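Local atomic coordinates of uncharacterized protein (Escherichia coli UMEA 3162-1, PDB entry 4X5M), a protein that mediates, as a homodimer, the facilitative diffusion of sugars across the membrane, probably through rocking-type movements that open its cavity alternately to either side. Residues 34-38 / 76-81. Sequence-based numbering, arbitrary orientation.
Sequences GISVV and VLVITL. With OLA (oleic acid), chain D.
Gly-34 turns the chain at positive phi (94/-24), and Ile-35 and Ser-36 (-66/124, -88/125) run extended into helix 37-57. Residues 76-81 are regular alpha-helix, as the bonds Thr-80 N to Val-76 O (3.0 Å) and Leu-81 N to Leu-77 O (2.9 Å) attest. CA atoms lie 7.2 Å apart for Ile-35 and Thr-80 and 6.7 Å for Val-37 and Leu-77. Ile-35 (mt) points toward the helix: its CD1 lies 3.7 Å from Val-76 CG1 and its CG2 3.5 Å from Thr-80 OG1. That hydroxyl (chi1 m) donates to Val-76 O at 2.7 Å, while Thr-80 CG2 meets Val-37 CG2 at 3.8 Å. Val-37 (t) points sideways, as do Leu-77 (tp) and Leu-81 (mt), whose ends come nearer: Val-37 CG1 meets Leu-77 CD1 (4.0 Å) and Leu-81 CD2 (3.8 Å). The largely apolar contact, burying 260 Å² summed over both sides, has no hydrogen bond across it. Ser-36, directed away, is the N-cap, its OG bonded to Met-39 N; Ile-79 CG1 approaches oleic acid O2 at 3.6 Å. This is packing between the second and third transmembrane helices of one three-helix SemiSWEET (PQ-loop) protomer, with Ile-35 and Val-76 also touching helix 20-29.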
ATOM      1  N   GLY A  34     -12.893  -2.888  12.689  1.00 45.81           N
ATOM      2  CA  GLY A  34     -13.019  -2.333  11.354  1.00 53.63           C
ATOM      3  C   GLY A  34     -12.175  -3.057  10.324  1.00 53.16           C
ATOM      4  O   GLY A  34     -12.474  -3.026   9.129  1.00 48.55           O
ATOM      5  N   ILE A  35     -11.115  -3.714  10.789  1.00 43.03           N
ATOM      6  CA  ILE A  35     -10.213  -4.439   9.901  1.00 42.07           C
ATOM      7  C   ILE A  35     -10.906  -5.632   9.250  1.00 31.09           C
ATOM      8  O   ILE A  35     -11.442  -6.503   9.935  1.00 42.13           O
ATOM      9  CB  ILE A  35      -8.963  -4.934  10.653  1.00 36.74           C
ATOM     10  CG1 ILE A  35      -8.159  -3.746  11.184  1.00 39.07           C
ATOM     11  CG2 ILE A  35      -8.103  -5.799   9.744  1.00 32.55           C
ATOM     12  CD1 ILE A  35      -6.894  -4.138  11.913  1.00 36.70           C
ATOM     13  N   SER A  36     -10.895  -5.660   7.921  1.00 35.38           N
ATOM     14  CA  SER A  36     -11.489  -6.763   7.176  1.00 37.04           C
ATOM     15  C   SER A  36     -10.489  -7.891   6.956  1.00 35.15           C
ATOM     16  O   SER A  36      -9.405  -7.676   6.411  1.00 29.78           O
ATOM     17  CB  SER A  36     -12.025  -6.279   5.830  1.00 30.84           C
ATOM     18  OG  SER A  36     -12.301  -7.370   4.972  1.00 30.74           O
ATOM     19  N   VAL A  37     -10.866  -9.091   7.383  1.00 32.28           N
ATOM     20  CA  VAL A  37     -10.037 -10.275   7.186  1.00 30.87           C
ATOM     21  C   VAL A  37      -9.825 -10.546   5.699  1.00 30.04           C
ATOM     22  O   VAL A  37      -8.706 -10.820   5.263  1.00 25.57           O
ATOM     23  CB  VAL A  37     -10.667 -11.516   7.851  1.00 35.63           C
ATOM     24  CG1 VAL A  37      -9.875 -12.769   7.507  1.00 32.21           C
ATOM     25  CG2 VAL A  37     -10.745 -11.326   9.358  1.00 36.63           C
ATOM     26  N   VAL A  38     -10.903 -10.449   4.926  1.00 32.41           N
ATOM     27  CA  VAL A  38     -10.854 -10.699   3.487  1.00 24.59           C
ATOM     28  C   VAL A  38      -9.902  -9.742   2.772  1.00 23.98           C
ATOM     29  O   VAL A  38      -9.108 -10.160   1.927  1.00 29.37           O
ATOM     30  CB  VAL A  38     -12.256 -10.584   2.849  1.00 38.35           C
ATOM     31  CG1 VAL A  38     -12.164 -10.658   1.330  1.00 33.03           C
ATOM     32  CG2 VAL A  38     -13.171 -11.672   3.384  1.00 40.66           C
ATOM     33  N   VAL A  76      -0.855  -8.031  11.924  1.00 27.21           N
ATOM     34  CA  VAL A  76      -2.158  -7.376  12.007  1.00 25.22           C
ATOM     35  C   VAL A  76      -3.290  -8.369  11.743  1.00 26.84           C
ATOM     36  O   VAL A  76      -4.288  -8.393  12.466  1.00 27.43           O
ATOM     37  CB  VAL A  76      -2.262  -6.198  11.016  1.00 27.24           C
ATOM     38  CG1 VAL A  76      -3.696  -5.696  10.923  1.00 27.99           C
ATOM     39  CG2 VAL A  76      -1.330  -5.073  11.433  1.00 29.05           C
ATOM     40  N   LEU A  77      -3.126  -9.196  10.714  1.00 24.73           N
ATOM     41  CA  LEU A  77      -4.128 -10.207  10.391  1.00 23.36           C
ATOM     42  C   LEU A  77      -4.221 -11.258  11.496  1.00 25.48           C
ATOM     43  O   LEU A  77      -5.315 -11.701  11.849  1.00 24.19           O
ATOM     44  CB  LEU A  77      -3.818 -10.877   9.049  1.00 25.99           C
ATOM     45  CG  LEU A  77      -4.797 -11.972   8.608  1.00 24.75           C
ATOM     46  CD1 LEU A  77      -6.230 -11.462   8.638  1.00 28.83           C
ATOM     47  CD2 LEU A  77      -4.449 -12.492   7.223  1.00 26.97           C
ATOM     48  N   VAL A  78      -3.070 -11.649  12.041  1.00 27.19           N
ATOM     49  CA  VAL A  78      -3.021 -12.617  13.135  1.00 27.56           C
ATOM     50  C   VAL A  78      -3.838 -12.148  14.335  1.00 26.95           C
ATOM     51  O   VAL A  78      -4.686 -12.881  14.845  1.00 28.49           O
ATOM     52  CB  VAL A  78      -1.571 -12.886  13.594  1.00 28.27           C
ATOM     53  CG1 VAL A  78      -1.560 -13.579  14.950  1.00 31.00           C
ATOM     54  CG2 VAL A  78      -0.830 -13.718  12.564  1.00 28.77           C
ATOM     55  N   ILE A  79      -3.579 -10.921  14.776  1.00 27.57           N
ATOM     56  CA  ILE A  79      -4.313 -10.330  15.889  1.00 25.61           C
ATOM     57  C   ILE A  79      -5.801 -10.217  15.562  1.00 29.02           C
ATOM     58  O   ILE A  79      -6.655 -10.456  16.419  1.00 32.86           O
ATOM     59  CB  ILE A  79      -3.755  -8.936  16.252  1.00 30.72           C
ATOM     60  CG1 ILE A  79      -2.279  -9.036  16.641  1.00 33.44           C
ATOM     61  CG2 ILE A  79      -4.558  -8.311  17.383  1.00 32.06           C
ATOM     62  CD1 ILE A  79      -1.613  -7.694  16.853  1.00 28.74           C
ATOM     63  N   THR A  80      -6.104  -9.865  14.315  1.00 28.12           N
ATOM     64  CA  THR A  80      -7.487  -9.739  13.866  1.00 31.01           C
ATOM     65  C   THR A  80      -8.229 -11.067  13.977  1.00 35.35           C
ATOM     66  O   THR A  80      -9.363 -11.118  14.456  1.00 36.15           O
ATOM     67  CB  THR A  80      -7.567  -9.239  12.408  1.00 28.19           C
ATOM     68  OG1 THR A  80      -6.951  -7.950  12.306  1.00 30.42           O
ATOM     69  CG2 THR A  80      -9.016  -9.135  11.956  1.00 29.64           C
ATOM     70  N   LEU A  81      -7.578 -12.139  13.538  1.00 31.37           N
ATOM     71  CA  LEU A  81      -8.170 -13.471  13.584  1.00 36.29           C
ATOM     72  C   LEU A  81      -8.330 -13.963  15.022  1.00 37.60           C
ATOM     73  O   LEU A  81      -9.285 -14.674  15.337  1.00 37.49           O
ATOM     74  CB  LEU A  81      -7.322 -14.457  12.777  1.00 28.56           C
ATOM     75  CG  LEU A  81      -7.344 -14.251  11.260  1.00 31.26           C
ATOM     76  CD1 LEU A  81      -6.322 -15.141  10.572  1.00 35.29           C
ATOM     77  CD2 LEU A  81      -8.740 -14.510  10.711  1.00 37.48           C
TER
HETATM   78  C1  OLA D 201       1.346 -10.581  17.729  1.00 58.73           C
HETATM   79  O1  OLA D 201       0.463 -10.811  18.597  1.00 52.61           O
HETATM   80  O2  OLA D 201       1.024 -10.449  16.519  1.00 65.11           O
HETATM   81  C2  OLA D 201       2.797 -10.464  18.138  1.00 56.58           C
HETATM   82  C3  OLA D 201       3.670 -10.535  16.905  1.00 50.18           C
HETATM   83  C4  OLA D 201       4.072 -11.971  16.649  1.00 55.98           C
HETATM   84  C5  OLA D 201       4.543 -12.118  15.219  1.00 47.17           C
HETATM   85  C6  OLA D 201       3.985 -13.399  14.640  1.00 49.69           C
HETATM   86  C7  OLA D 201       3.644 -13.190  13.181  1.00 47.76           C
HETATM   87  C8  OLA D 201       3.095 -14.474  12.596  1.00 47.37           C
HETATM   88  C9  OLA D 201       4.229 -15.449  12.364  1.00 45.74           C
HETATM   89  C10 OLA D 201       4.154 -16.350  11.363  1.00 54.55           C
HETATM   90  C11 OLA D 201       2.941 -16.391  10.458  1.00 40.99           C
HETATM   91  C12 OLA D 201       3.205 -17.338   9.307  1.00 41.07           C
HETATM   92  C13 OLA D 201       4.076 -16.652   8.277  1.00 47.10           C
HETATM   93  C14 OLA D 201       4.722 -17.684   7.380  1.00 45.18           C
HETATM   94  C15 OLA D 201       5.607 -16.989   6.369  1.00 47.36           C
HETATM   95  C16 OLA D 201       6.232 -18.007   5.439  1.00 48.88           C
HETATM   96  C17 OLA D 201       6.638 -17.319   4.154  1.00 42.51           C
HETATM   97  C18 OLA D 201       7.508 -18.242   3.332  1.00 42.50           C